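Local coordinates for protein aminoglycoside N(3)-acetyltransferase (Enterobacter cloacae, PDB 6NP5) that transfers the acetyl group of acetyl-CoA to the 3-amino group of 2-deoxystreptamine antibiotics, probably giving resistance to drugs such as gentamicin, kanamycin and tobramycin, at residues Ser114-Ala119 with Gly138-Pro143; Val167-Tyr172 with Asp253-Gly258. All coordinates share one frame; numbering follows the deposited sequence.

Contact 1 (Ser114-Ala119 with Gly138-Pro143). Unlike the reference sequence in segment 114-119: Ser114 (reference Thr). With 9CS ((1R,2S,3S,4R,6S)-4,6-diamino-3-[(3-amino-3-deoxy-alpha-D-glucopyranosyl)oxy]-2-hydroxycyclohexyl 2,6-diamino-2,6-dideoxy-alpha-D-glucopyranoside), chain B.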
loop_
_atom_site.group_PDB
_atom_site.type_symbol
_atom_site.label_atom_id
_atom_site.label_comp_id
_atom_site.label_asym_id
_atom_site.label_seq_id
_atom_site.Cartn_x
_atom_site.Cartn_y
_atom_site.Cartn_z
ATOM N N SER A 114 -3.614 -10.721 -0.617
ATOM C CA SER A 114 -2.887 -11.079 -1.830
ATOM C C SER A 114 -1.680 -11.976 -1.547
ATOM O O SER A 114 -1.109 -11.989 -0.458
ATOM C CB SER A 114 -2.469 -9.845 -2.634
ATOM O OG SER A 114 -1.260 -9.294 -2.143
ATOM N N ALA A 115 -1.268 -12.672 -2.594
ATOM C CA ALA A 115 -0.300 -13.764 -2.538
ATOM C C ALA A 115 1.158 -13.319 -2.561
ATOM O O ALA A 115 2.039 -14.164 -2.383
ATOM C CB ALA A 115 -0.557 -14.665 -3.745
ATOM N N HIS A 116 1.455 -12.068 -2.848
ATOM C CA HIS A 116 2.833 -11.613 -2.927
ATOM C C HIS A 116 3.324 -11.365 -1.505
ATOM O O HIS A 116 2.809 -10.469 -0.829
ATOM C CB HIS A 116 2.866 -10.321 -3.732
ATOM C CG HIS A 116 4.242 -9.913 -4.145
ATOM N ND1 HIS A 116 5.253 -9.667 -3.237
ATOM C CD2 HIS A 116 4.749 -9.657 -5.374
ATOM C CE1 HIS A 116 6.329 -9.290 -3.904
ATOM N NE2 HIS A 116 6.049 -9.287 -5.196
ATOM N N PRO A 117 4.295 -12.124 -0.996
ATOM C CA PRO A 117 4.586 -12.011 0.440
ATOM C C PRO A 117 5.122 -10.663 0.864
ATOM O O PRO A 117 4.808 -10.195 1.965
ATOM C CB PRO A 117 5.583 -13.154 0.695
ATOM C CG PRO A 117 5.269 -14.145 -0.377
ATOM C CD PRO A 117 4.979 -13.286 -1.591
ATOM N N ASP A 118 5.939 -10.026 0.028
ATOM C CA ASP A 118 6.544 -8.754 0.398
ATOM C C ASP A 118 5.610 -7.580 0.118
ATOM O O ASP A 118 5.567 -6.606 0.882
ATOM C CB ASP A 118 7.897 -8.565 -0.309
ATOM C CG ASP A 118 8.674 -7.413 0.263
ATOM O OD1 ASP A 118 9.168 -7.501 1.417
ATOM O OD2 ASP A 118 8.746 -6.399 -0.465
ATOM N N ALA A 119 4.888 -7.636 -0.991
ATOM C CA ALA A 119 3.995 -6.561 -1.422
ATOM C C ALA A 119 2.542 -6.822 -1.009
ATOM O O ALA A 119 1.630 -6.195 -1.542
ATOM C CB ALA A 119 4.095 -6.424 -2.934
ATOM N N GLY A 138 7.314 -10.509 -9.229
ATOM C CA GLY A 138 7.649 -9.736 -10.402
ATOM C C GLY A 138 6.641 -8.658 -10.755
ATOM O O GLY A 138 6.904 -7.883 -11.680
ATOM N N ALA A 139 5.506 -8.588 -10.039
ATOM C CA ALA A 139 4.460 -7.589 -10.240
ATOM C C ALA A 139 4.005 -7.017 -8.902
ATOM O O ALA A 139 2.827 -7.077 -8.525
ATOM C CB ALA A 139 3.307 -8.198 -11.030
ATOM N N ALA A 140 4.951 -6.436 -8.173
ATOM C CA ALA A 140 4.672 -5.971 -6.824
ATOM C C ALA A 140 3.674 -4.819 -6.820
ATOM O O ALA A 140 2.625 -4.923 -6.175
ATOM C CB ALA A 140 5.953 -5.581 -6.105
ATOM N N TYR A 141 3.981 -3.719 -7.534
ATOM C CA TYR A 141 3.160 -2.511 -7.518
ATOM C C TYR A 141 2.739 -2.051 -8.904
ATOM O O TYR A 141 2.049 -1.034 -9.020
ATOM C CB TYR A 141 3.862 -1.349 -6.773
ATOM C CG TYR A 141 4.413 -1.794 -5.452
ATOM C CD1 TYR A 141 3.596 -2.068 -4.357
ATOM C CD2 TYR A 141 5.762 -2.089 -5.335
ATOM C CE1 TYR A 141 4.115 -2.582 -3.189
ATOM C CE2 TYR A 141 6.294 -2.581 -4.132
ATOM C CZ TYR A 141 5.464 -2.847 -3.083
ATOM O OH TYR A 141 5.948 -3.363 -1.896
ATOM N N GLY A 142 3.174 -2.732 -9.954
ATOM C CA GLY A 142 2.984 -2.291 -11.307
ATOM C C GLY A 142 1.798 -2.948 -11.986
ATOM O O GLY A 142 0.844 -3.422 -11.340
ATOM N N PRO A 143 1.836 -2.988 -13.308
ATOM C CA PRO A 143 0.795 -3.680 -14.061
ATOM C C PRO A 143 0.552 -5.071 -13.499
ATOM O O PRO A 143 1.480 -5.779 -13.088
ATOM C CB PRO A 143 1.363 -3.733 -15.473
ATOM C CG PRO A 143 2.160 -2.452 -15.565
ATOM C CD PRO A 143 2.791 -2.294 -14.192
HETATM C C1 9CS B . 10.310 3.331 3.028
HETATM C C2 9CS B . 9.808 4.372 4.017
HETATM C C3 9CS B . 9.348 5.605 3.336
HETATM C C4 9CS B . 10.449 6.203 2.505
HETATM C C5 9CS B . 11.074 5.139 1.587
HETATM C C6 9CS B . 12.338 5.637 0.942
HETATM C C7 9CS B . 8.343 -0.566 0.184
HETATM C C8 9CS B . 9.733 -0.544 0.823
HETATM C C9 9CS B . 9.844 0.606 1.830
HETATM C C10 9CS B . 9.485 1.971 1.207
HETATM C C11 9CS B . 8.165 1.918 0.428
HETATM C C12 9CS B . 8.102 0.750 -0.555
HETATM C C13 9CS B . 10.818 -2.670 0.957
HETATM C C14 9CS B . 10.356 -4.059 1.383
HETATM C C15 9CS B . 10.418 -4.211 2.876
HETATM C C16 9CS B . 11.810 -3.936 3.333
HETATM C C17 9CS B . 12.262 -2.543 2.904
HETATM C C18 9CS B . 13.637 -2.181 3.339
HETATM N N1 9CS B . 12.900 4.580 0.113
HETATM N N2 9CS B . 7.997 3.196 -0.278
HETATM N N3 9CS B . 8.227 -1.689 -0.743
HETATM N N4 9CS B . 9.997 -5.595 3.296
HETATM O O5 9CS B . 11.453 3.949 2.338
HETATM O O7 9CS B . 8.894 6.552 4.360
HETATM O O8 9CS B . 9.999 7.276 1.666
HETATM O O9 9CS B . 9.290 3.025 2.143
HETATM O O10 9CS B . 11.175 0.651 2.310
HETATM O O11 9CS B . 9.938 -1.751 1.526
HETATM O O12 9CS B . 12.176 -2.438 1.426
HETATM O O13 9CS B . 9.026 -4.191 0.935
HETATM O O14 9CS B . 11.903 -3.989 4.768
HETATM O O15 9CS B . 14.554 -3.101 2.877
HETATM N N6 9CS B . 8.690 3.748 4.800
HETATM O O HOH W 1 7.990 -8.732 -7.139
HETATM O O HOH W 2 7.588 -5.402 -2.687
#
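The methyl group of Ala119 overlaps the methyl of Ala140, with Ala119 CB and Ala140 CB 3.8 Å apart, and the same carbon also borders the phenol end of Tyr141, where Ala119 CB lies 3.7 Å from Tyr141 OH. Ala140 CB in turn touches two rings: it sits above one face of Tyr141, displaced toward the rim, and it also meets NE2 of His116. The imidazole reaches across from 114-119 because its CG is anti to the backbone N (chi1 -167°), and Ala119 CB rests near the rim of one of its faces. No direct hydrogen bond joins the two loops. Instead, a water in the plane of the His116 ring links NE2 to Gly138 N, at 2.8 Å from each, and accepts a hydrogen bond from the backbone amide of Gly138. A weak bond from Asp118 N reaches the ring's other nitrogen, ND1, also in the plane. A second water bridges Asp118 and Tyr141, donating to OD2 of the carboxylate and bonding to the phenol OH.

Both residues also grip the bound aminoglycoside. The Asp118 carboxylate engages its 3-amino sugar with both oxygens: OD1 accepts from ligand N4 at 2.8 Å, and OD2 from the hydroxyl O13 at 2.6 Å. OD1 is also bonded to Ser65, so the carboxylate is restrained from the protein side as well. Tyr141 OH accepts a bond from N3, an amine of the central ring, at 3.1 Å. The carboxylate would also be expected to stabilise a protonated N4. Thus two irregular loops, packed through alanine methyls and bridged by ordered water, form a polar wall of the aminoglycoside-binding site in this N-acetyltransferase.

Contact 2 (Val167-Tyr172 with Asp253-Gly258); sequences VTALHY and DIVSFG. With 9CS ((1R,2S,3S,4R,6S)-4,6-diamino-3-[(3-amino-3-deoxy-alpha-D-glucopyranosyl)oxy]-2-hydroxycyclohexyl 2,6-diamino-2,6-dideoxy-alpha-D-glucopyranoside), chain B.
Leu170 and Tyr172, at the start of helix 170-176, pack against Ile254 and Val255 in a helix-on-helix contact with helix 251-265. A type I turn from Val167 to Leu170, closed by Leu170 N to Val167 O, leads into the first of these helices.

The contact between the helices is apolar, with no hydrogen bond crossing it. Leu170 and Ile254 meet at about a right angle, their CD1 atoms 4.0 Å apart. Val255 divides its two methyls: CG1 touches Tyr172 CD1 at 3.6 Å, whereas CG2 faces Ala169, approaching its carbonyl O and its CB. Having CG1 anti to the backbone N (chi1 168°) is what sends the two branches to different neighbours. Ile157 of strand 156-160 backs Ala169 and Ile254, so both the turn leading into helix 170-176 and helix 251-265 rest on the sheet.

The polar work is done by His171, whose CB points away from helix 251-265. Its NE2 accepts a hydrogen bond from ligand N2, the 3-amino group of the deoxystreptamine ring, at 2.9 Å and in the imidazole plane, while ND1 is held by Glu174.

Leu170 CD2 packs onto the backbone of helix 251-265, 3.6 Å from Ile254 O and 4.1 Å from Gly258 CA.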
loop_
_atom_site.group_PDB
_atom_site.type_symbol
_atom_site.label_atom_id
_atom_site.label_comp_id
_atom_site.label_asym_id
_atom_site.label_seq_id
_atom_site.Cartn_x
_atom_site.Cartn_y
_atom_site.Cartn_z
ATOM N N VAL A 167 2.612 7.299 -0.207
ATOM C CA VAL A 167 1.687 6.976 -1.286
ATOM C C VAL A 167 2.155 5.799 -2.139
ATOM O O VAL A 167 2.745 5.974 -3.214
ATOM C CB VAL A 167 1.363 8.234 -2.118
ATOM C CG1 VAL A 167 0.303 7.912 -3.153
ATOM C CG2 VAL A 167 0.894 9.389 -1.239
ATOM N N THR A 168 1.843 4.595 -1.657
ATOM C CA THR A 168 2.271 3.360 -2.302
ATOM C C THR A 168 1.880 3.294 -3.762
ATOM O O THR A 168 2.633 2.757 -4.577
ATOM C CB THR A 168 1.646 2.179 -1.555
ATOM O OG1 THR A 168 1.947 2.298 -0.165
ATOM C CG2 THR A 168 2.197 0.866 -2.070
ATOM N N ALA A 169 0.710 3.822 -4.123
ATOM C CA ALA A 169 0.256 3.703 -5.496
ATOM C C ALA A 169 1.213 4.357 -6.471
ATOM O O ALA A 169 1.238 3.974 -7.645
ATOM C CB ALA A 169 -1.126 4.315 -5.664
ATOM N N LEU A 170 2.006 5.325 -6.021
ATOM C CA LEU A 170 2.967 5.959 -6.925
ATOM C C LEU A 170 4.078 5.016 -7.360
ATOM O O LEU A 170 4.756 5.305 -8.362
ATOM C CB LEU A 170 3.511 7.262 -6.345
ATOM C CG LEU A 170 2.577 8.455 -6.589
ATOM C CD1 LEU A 170 2.978 9.609 -5.714
ATOM C CD2 LEU A 170 2.615 8.843 -8.042
ATOM N N HIS A 171 4.262 3.873 -6.690
ATOM C CA HIS A 171 5.198 2.876 -7.212
ATOM C C HIS A 171 4.726 2.302 -8.542
ATOM O O HIS A 171 5.564 1.825 -9.318
ATOM C CB HIS A 171 5.459 1.789 -6.174
ATOM C CG HIS A 171 6.162 2.281 -4.944
ATOM N ND1 HIS A 171 7.387 2.906 -4.974
ATOM C CD2 HIS A 171 5.835 2.198 -3.640
ATOM C CE1 HIS A 171 7.761 3.221 -3.754
ATOM N NE2 HIS A 171 6.839 2.791 -2.922
ATOM N N TYR A 172 3.430 2.403 -8.865
ATOM C CA TYR A 172 2.949 2.032 -10.187
ATOM C C TYR A 172 3.522 2.991 -11.234
ATOM O O TYR A 172 3.924 2.571 -12.322
ATOM C CB TYR A 172 1.414 2.063 -10.209
ATOM C CG TYR A 172 0.843 1.676 -11.556
ATOM C CD1 TYR A 172 0.764 2.611 -12.602
ATOM C CD2 TYR A 172 0.399 0.372 -11.824
ATOM C CE1 TYR A 172 0.294 2.263 -13.828
ATOM C CE2 TYR A 172 -0.088 0.015 -13.060
ATOM C CZ TYR A 172 -0.130 0.963 -14.075
ATOM O OH TYR A 172 -0.611 0.575 -15.299
ATOM N N ASP A 253 -5.421 10.114 -10.874
ATOM C CA ASP A 253 -4.883 11.426 -11.216
ATOM C C ASP A 253 -3.466 11.582 -10.684
ATOM O O ASP A 253 -2.585 12.049 -11.406
ATOM C CB ASP A 253 -5.790 12.524 -10.658
ATOM C CG ASP A 253 -5.459 13.881 -11.244
ATOM O OD1 ASP A 253 -5.552 14.017 -12.468
ATOM O OD2 ASP A 253 -5.107 14.786 -10.487
ATOM N N ILE A 254 -3.211 11.186 -9.432
ATOM C CA ILE A 254 -1.853 11.356 -8.909
ATOM C C ILE A 254 -0.876 10.439 -9.641
ATOM O O ILE A 254 0.271 10.823 -9.887
ATOM C CB ILE A 254 -1.786 11.231 -7.374
ATOM C CG1 ILE A 254 -0.455 11.767 -6.855
ATOM C CG2 ILE A 254 -1.994 9.789 -6.937
ATOM C CD1 ILE A 254 -0.344 11.878 -5.349
ATOM N N VAL A 255 -1.307 9.228 -10.005
ATOM C CA VAL A 255 -0.400 8.320 -10.703
ATOM C C VAL A 255 -0.103 8.825 -12.099
ATOM O O VAL A 255 1.052 8.798 -12.545
ATOM C CB VAL A 255 -0.951 6.888 -10.665
ATOM C CG1 VAL A 255 -0.188 5.964 -11.623
ATOM C CG2 VAL A 255 -0.870 6.386 -9.246
ATOM N N SER A 256 -1.118 9.317 -12.813
ATOM C CA SER A 256 -0.866 9.917 -14.124
ATOM C C SER A 256 0.084 11.099 -14.006
ATOM O O SER A 256 1.032 11.235 -14.800
ATOM C CB SER A 256 -2.177 10.349 -14.783
ATOM O OG SER A 256 -2.977 9.225 -15.074
ATOM N N PHE A 257 -0.123 11.941 -12.995
ATOM C CA PHE A 257 0.789 13.052 -12.745
ATOM C C PHE A 257 2.198 12.538 -12.505
ATOM O O PHE A 257 3.177 13.102 -13.028
ATOM C CB PHE A 257 0.288 13.849 -11.540
ATOM C CG PHE A 257 1.188 14.975 -11.116
ATOM C CD1 PHE A 257 2.213 14.754 -10.211
ATOM C CD2 PHE A 257 0.993 16.268 -11.589
ATOM C CE1 PHE A 257 3.043 15.764 -9.806
ATOM C CE2 PHE A 257 1.836 17.294 -11.184
ATOM C CZ PHE A 257 2.850 17.038 -10.285
ATOM N N GLY A 258 2.330 11.462 -11.740
ATOM C CA GLY A 258 3.653 10.930 -11.460
ATOM C C GLY A 258 4.365 10.361 -12.667
ATOM O O GLY A 258 5.586 10.527 -12.800
HETATM C C1 9CS B . 10.310 3.331 3.028
HETATM C C2 9CS B . 9.808 4.372 4.017
HETATM C C3 9CS B . 9.348 5.605 3.336
HETATM C C4 9CS B . 10.449 6.203 2.505
HETATM C C5 9CS B . 11.074 5.139 1.587
HETATM C C6 9CS B . 12.338 5.637 0.942
HETATM C C7 9CS B . 8.343 -0.566 0.184
HETATM C C8 9CS B . 9.733 -0.544 0.823
HETATM C C9 9CS B . 9.844 0.606 1.830
HETATM C C10 9CS B . 9.485 1.971 1.207
HETATM C C11 9CS B . 8.165 1.918 0.428
HETATM C C12 9CS B . 8.102 0.750 -0.555
HETATM C C13 9CS B . 10.818 -2.670 0.957
HETATM C C14 9CS B . 10.356 -4.059 1.383
HETATM C C15 9CS B . 10.418 -4.211 2.876
HETATM C C16 9CS B . 11.810 -3.936 3.333
HETATM C C17 9CS B . 12.262 -2.543 2.904
HETATM C C18 9CS B . 13.637 -2.181 3.339
HETATM N N1 9CS B . 12.900 4.580 0.113
HETATM N N2 9CS B . 7.997 3.196 -0.278
HETATM N N3 9CS B . 8.227 -1.689 -0.743
HETATM N N4 9CS B . 9.997 -5.595 3.296
HETATM O O5 9CS B . 11.453 3.949 2.338
HETATM O O7 9CS B . 8.894 6.552 4.360
HETATM O O8 9CS B . 9.999 7.276 1.666
HETATM O O9 9CS B . 9.290 3.025 2.143
HETATM O O10 9CS B . 11.175 0.651 2.310
HETATM O O11 9CS B . 9.938 -1.751 1.526
HETATM O O12 9CS B . 12.176 -2.438 1.426
HETATM O O13 9CS B . 9.026 -4.191 0.935
HETATM O O14 9CS B . 11.903 -3.989 4.768
HETATM O O15 9CS B . 14.554 -3.101 2.877
HETATM N N6 9CS B . 8.690 3.748 4.800
#

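Overall arrangement
Contact 1 closes before contact 2 opens along the chain, and their centres lie about 16 Å apart. The loop 114-119 joins strands 112-113 and 121-124 at one border of the seven-stranded mixed sheet, whereas helix 251-265 follows strand 244-250 towards the other. Between them, 138-143 lies against the start of helix 170-176: Tyr141 O is 3.4 Å from Tyr172 CB, and the rings of Tyr141 and His171 meet with their planes at about 45°. The two contacts therefore hold adjoining parts of one aminoglycoside site. Thr168 and His171 bind acetyl-CoA in this enzyme, and His171 here holds the amine N2, which is consistent with the acetyl donor lying beside the group to be modified.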